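Local structure of first ORF in transposon ISC1904 (Sulfolobus solfataricus, 3ILX) at residues G44-L55 and P72-F80. The protein probably takes part in DNA strand exchange as a transposon-encoded recombinase of the resolvase type, of which this chain holds the resolvase-like domain. Sequence-based numbering, arbitrary orientation.
Sequences GLNMKRKGFLKL and PDRLVRFGF
Buried packing tied by an arginine sets residues 44-55, the loop after strand 36-41 and the first turns of helix 50-60, against residues 72-80, the short helix 72-75 after strand 64-69 and the loop that follows. Both belong to the resolvase-like domain, whose parallel four-stranded sheet has strand 4-11 between these two strands. Arg49, long enough to cross from the N-cap position of its helix, grips Leu75 O end-on with two nitrogens: NH1 lies in the carbonyl plane at 2.9 Å, whereas NH2, at 2.8 Å, is tilted 34° from it. On the other side of the group NE donates a fairly straight bond (164°) to Asn46 O, which helps fix its rotation, and Tyr8 OH of strand 4-11 also bonds NH2. Gly44 CA and Phe52 CB lie over opposite faces, each offset toward the rim. An alanine in place of Arg49 would probably leave Leu75 O without either guanidinium donor and open a gap between Gly44 and Phe52. Phe52, with CG anti to the backbone N (chi1 168°), swings its ring toward residues 72-80, where CE1 meets Val76 CG1 at 3.7 Å; Leu55 and Leu75 cross at about a right angle, their CD2 methyls 3.8 Å apart, and both rest on Tyr8. Gly44 suits the closest backbone approach, because a beta carbon there would sit tightly against the backbone of Val76 and Arg77. Its carbonyl accepts a weak bond from Arg77 N and a second bond from a water, which in turn accepts from Phe78 N. Near the dimer interface, where Phe78 stacks on Phe78 of the second subunit, Leu45 CD2 meets the edge of the Phe78 ring, 3.7 Å from Phe78 CD2.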
loop_
_atom_site.group_PDB
_atom_site.type_symbol
_atom_site.label_atom_id
_atom_site.label_comp_id
_atom_site.label_asym_id
_atom_site.label_seq_id
_atom_site.Cartn_x
_atom_site.Cartn_y
_atom_site.Cartn_z
ATOM N N GLY A 44 -7.807 6.273 3.481
ATOM C CA GLY A 44 -6.796 5.947 2.474
ATOM C C GLY A 44 -6.437 4.468 2.383
ATOM O O GLY A 44 -5.891 4.024 1.353
ATOM N N LEU A 45 -6.726 3.709 3.439
ATOM C CA LEU A 45 -6.538 2.260 3.436
ATOM C C LEU A 45 -7.624 1.526 2.645
ATOM O O LEU A 45 -7.470 0.339 2.346
ATOM C CB LEU A 45 -6.587 1.703 4.873
ATOM C CG LEU A 45 -5.358 1.958 5.737
ATOM C CD1 LEU A 45 -5.665 1.641 7.173
ATOM C CD2 LEU A 45 -4.195 1.079 5.237
ATOM N N ASN A 46 -8.748 2.199 2.374
ATOM C CA ASN A 46 -9.919 1.489 1.803
ATOM C C ASN A 46 -9.753 1.358 0.279
ATOM O O ASN A 46 -9.827 2.346 -0.470
ATOM C CB ASN A 46 -11.221 2.183 2.206
ATOM C CG ASN A 46 -12.480 1.555 1.564
ATOM O OD1 ASN A 46 -12.414 0.587 0.805
ATOM N ND2 ASN A 46 -13.632 2.133 1.876
HETATM N N MSE A 47 -9.456 0.142 -0.153
HETATM C CA MSE A 47 -9.180 -0.149 -1.567
HETATM C C MSE A 47 -10.476 -0.278 -2.416
HETATM O O MSE A 47 -10.409 -0.468 -3.640
HETATM C CB MSE A 47 -8.337 -1.422 -1.689
HETATM C CG MSE A 47 -7.019 -1.380 -0.952
HETATM SE SE MSE A 47 -5.819 -0.292 -1.972
HETATM C CE MSE A 47 -6.278 1.469 -1.246
ATOM N N LYS A 48 -11.634 -0.145 -1.764
ATOM C CA LYS A 48 -12.922 -0.159 -2.458
ATOM C C LYS A 48 -13.528 1.232 -2.692
ATOM O O LYS A 48 -14.625 1.344 -3.244
ATOM C CB LYS A 48 -13.910 -1.090 -1.735
ATOM C CG LYS A 48 -13.424 -2.533 -1.662
ATOM C CD LYS A 48 -14.337 -3.456 -0.797
ATOM C CE LYS A 48 -13.685 -4.816 -0.609
ATOM N NZ LYS A 48 -14.622 -5.982 -0.323
ATOM N N ARG A 49 -12.814 2.295 -2.297
ATOM C CA ARG A 49 -13.293 3.664 -2.563
ATOM C C ARG A 49 -13.681 3.824 -4.051
ATOM O O ARG A 49 -12.846 3.623 -4.946
ATOM C CB ARG A 49 -12.205 4.687 -2.236
ATOM C CG ARG A 49 -12.075 5.122 -0.773
ATOM C CD ARG A 49 -10.859 6.069 -0.619
ATOM N NE ARG A 49 -9.632 5.316 -0.776
ATOM C CZ ARG A 49 -8.494 5.805 -1.258
ATOM N NH1 ARG A 49 -7.435 5.018 -1.334
ATOM N NH2 ARG A 49 -8.398 7.060 -1.676
ATOM N N LYS A 50 -14.933 4.184 -4.312
ATOM C CA LYS A 50 -15.428 4.349 -5.700
ATOM C C LYS A 50 -14.689 5.405 -6.475
ATOM O O LYS A 50 -14.379 5.209 -7.645
ATOM C CB LYS A 50 -16.884 4.780 -5.712
ATOM C CG LYS A 50 -17.685 4.156 -4.627
ATOM C CD LYS A 50 -18.218 2.806 -5.018
ATOM C CE LYS A 50 -19.501 2.557 -4.221
ATOM N NZ LYS A 50 -19.862 1.109 -4.098
ATOM N N GLY A 51 -14.457 6.544 -5.826
ATOM C CA GLY A 51 -13.751 7.638 -6.457
ATOM C C GLY A 51 -12.341 7.200 -6.842
ATOM O O GLY A 51 -11.928 7.393 -7.992
ATOM N N PHE A 52 -11.606 6.604 -5.896
ATOM C CA PHE A 52 -10.198 6.236 -6.130
ATOM C C PHE A 52 -10.079 5.190 -7.229
ATOM O O PHE A 52 -9.165 5.265 -8.055
ATOM C CB PHE A 52 -9.579 5.705 -4.838
ATOM C CG PHE A 52 -8.229 5.035 -5.007
ATOM C CD1 PHE A 52 -7.057 5.790 -5.047
ATOM C CD2 PHE A 52 -8.130 3.638 -5.013
ATOM C CE1 PHE A 52 -5.818 5.152 -5.187
ATOM C CE2 PHE A 52 -6.908 3.015 -5.104
ATOM C CZ PHE A 52 -5.733 3.800 -5.181
ATOM N N LEU A 53 -11.003 4.222 -7.216
ATOM C CA LEU A 53 -11.066 3.180 -8.238
ATOM C C LEU A 53 -11.416 3.727 -9.634
ATOM O O LEU A 53 -10.781 3.332 -10.620
ATOM C CB LEU A 53 -12.037 2.071 -7.832
ATOM C CG LEU A 53 -11.594 1.219 -6.652
ATOM C CD1 LEU A 53 -12.698 0.208 -6.282
ATOM C CD2 LEU A 53 -10.271 0.504 -6.995
ATOM N N LYS A 54 -12.388 4.647 -9.707
ATOM C CA LYS A 54 -12.687 5.350 -10.969
ATOM C C LYS A 54 -11.409 6.030 -11.484
ATOM O O LYS A 54 -10.998 5.851 -12.644
ATOM C CB LYS A 54 -13.809 6.367 -10.779
ATOM C CG LYS A 54 -14.102 7.228 -12.014
ATOM C CD LYS A 54 -15.134 8.303 -11.675
ATOM C CE LYS A 54 -15.193 9.418 -12.736
ATOM N NZ LYS A 54 -15.779 8.874 -13.988
ATOM N N LEU A 55 -10.759 6.768 -10.596
ATOM C CA LEU A 55 -9.533 7.467 -10.926
ATOM C C LEU A 55 -8.425 6.537 -11.442
ATOM O O LEU A 55 -7.828 6.816 -12.473
ATOM C CB LEU A 55 -9.034 8.274 -9.717
ATOM C CG LEU A 55 -7.730 9.071 -9.862
ATOM C CD1 LEU A 55 -7.706 9.989 -11.109
ATOM C CD2 LEU A 55 -7.476 9.902 -8.565
ATOM N N PRO A 72 0.148 13.698 -0.267
ATOM C CA PRO A 72 0.163 12.317 -0.780
ATOM C C PRO A 72 -0.857 11.359 -0.111
ATOM O O PRO A 72 -1.508 10.556 -0.828
ATOM C CB PRO A 72 1.625 11.861 -0.544
ATOM C CG PRO A 72 2.440 13.220 -0.602
ATOM C CD PRO A 72 1.500 14.179 0.112
ATOM N N ASP A 73 -1.035 11.460 1.219
ATOM C CA ASP A 73 -1.956 10.511 1.911
ATOM C C ASP A 73 -3.443 10.746 1.610
ATOM O O ASP A 73 -4.290 9.904 1.937
ATOM C CB ASP A 73 -1.668 10.368 3.416
ATOM C CG ASP A 73 -2.415 11.379 4.265
ATOM O OD1 ASP A 73 -2.939 12.374 3.710
ATOM O OD2 ASP A 73 -2.463 11.189 5.507
ATOM N N ARG A 74 -3.761 11.836 0.908
ATOM C CA ARG A 74 -5.106 11.932 0.339
ATOM C C ARG A 74 -5.401 10.762 -0.608
ATOM O O ARG A 74 -6.522 10.214 -0.601
ATOM C CB ARG A 74 -5.328 13.265 -0.375
ATOM C CG ARG A 74 -5.277 14.515 0.565
ATOM C CD ARG A 74 -6.288 14.366 1.724
ATOM N NE ARG A 74 -5.729 13.666 2.884
ATOM C CZ ARG A 74 -6.416 13.372 3.993
ATOM N NH1 ARG A 74 -7.725 13.669 4.075
ATOM N NH2 ARG A 74 -5.798 12.769 5.022
ATOM N N LEU A 75 -4.417 10.369 -1.409
ATOM C CA LEU A 75 -4.629 9.263 -2.372
ATOM C C LEU A 75 -4.646 7.907 -1.709
ATOM O O LEU A 75 -5.573 7.119 -1.926
ATOM C CB LEU A 75 -3.606 9.283 -3.539
ATOM C CG LEU A 75 -4.053 10.270 -4.629
ATOM C CD1 LEU A 75 -2.874 10.681 -5.567
ATOM C CD2 LEU A 75 -5.277 9.728 -5.413
ATOM N N VAL A 76 -3.603 7.607 -0.942
ATOM C CA VAL A 76 -3.469 6.311 -0.272
ATOM C C VAL A 76 -2.626 6.460 0.971
ATOM O O VAL A 76 -1.804 7.396 1.075
ATOM C CB VAL A 76 -2.753 5.225 -1.156
ATOM C CG1 VAL A 76 -3.691 4.662 -2.220
ATOM C CG2 VAL A 76 -1.469 5.783 -1.792
ATOM N N ARG A 77 -2.797 5.531 1.899
ATOM C CA ARG A 77 -1.931 5.457 3.082
ATOM C C ARG A 77 -0.640 4.685 2.760
ATOM O O ARG A 77 0.400 4.983 3.302
ATOM C CB ARG A 77 -2.708 4.798 4.234
ATOM C CG ARG A 77 -1.921 4.431 5.517
ATOM C CD ARG A 77 -1.381 5.647 6.230
ATOM N NE ARG A 77 -2.462 6.568 6.592
ATOM C CZ ARG A 77 -2.366 7.902 6.612
ATOM N NH1 ARG A 77 -1.218 8.537 6.312
ATOM N NH2 ARG A 77 -3.440 8.621 6.936
ATOM N N PHE A 78 -0.722 3.675 1.904
ATOM C CA PHE A 78 0.469 2.896 1.503
ATOM C C PHE A 78 0.456 2.824 -0.004
ATOM O O PHE A 78 -0.626 2.783 -0.575
ATOM C CB PHE A 78 0.382 1.444 2.022
ATOM C CG PHE A 78 0.539 1.324 3.518
ATOM C CD1 PHE A 78 1.803 1.486 4.114
ATOM C CD2 PHE A 78 -0.566 1.068 4.321
ATOM C CE1 PHE A 78 1.964 1.389 5.521
ATOM C CE2 PHE A 78 -0.439 0.966 5.740
ATOM C CZ PHE A 78 0.831 1.131 6.340
ATOM N N GLY A 79 1.632 2.742 -0.633
ATOM C CA GLY A 79 1.730 2.455 -2.076
ATOM C C GLY A 79 1.686 3.690 -2.949
ATOM O O GLY A 79 1.578 3.597 -4.192
ATOM N N PHE A 80 1.794 4.862 -2.338
ATOM C CA PHE A 80 1.903 6.066 -3.170
ATOM C C PHE A 80 2.939 5.875 -4.309
ATOM O O PHE A 80 2.712 6.287 -5.441
ATOM C CB PHE A 80 2.175 7.324 -2.324
ATOM C CG PHE A 80 2.067 8.617 -3.108
ATOM C CD1 PHE A 80 0.850 9.238 -3.286
ATOM C CD2 PHE A 80 3.200 9.201 -3.658
ATOM C CE1 PHE A 80 0.744 10.447 -3.991
ATOM C CE2 PHE A 80 3.119 10.431 -4.391
ATOM C CZ PHE A 80 1.897 11.043 -4.563
HETATM O O HOH W 1 -3.543 2.556 1.319
#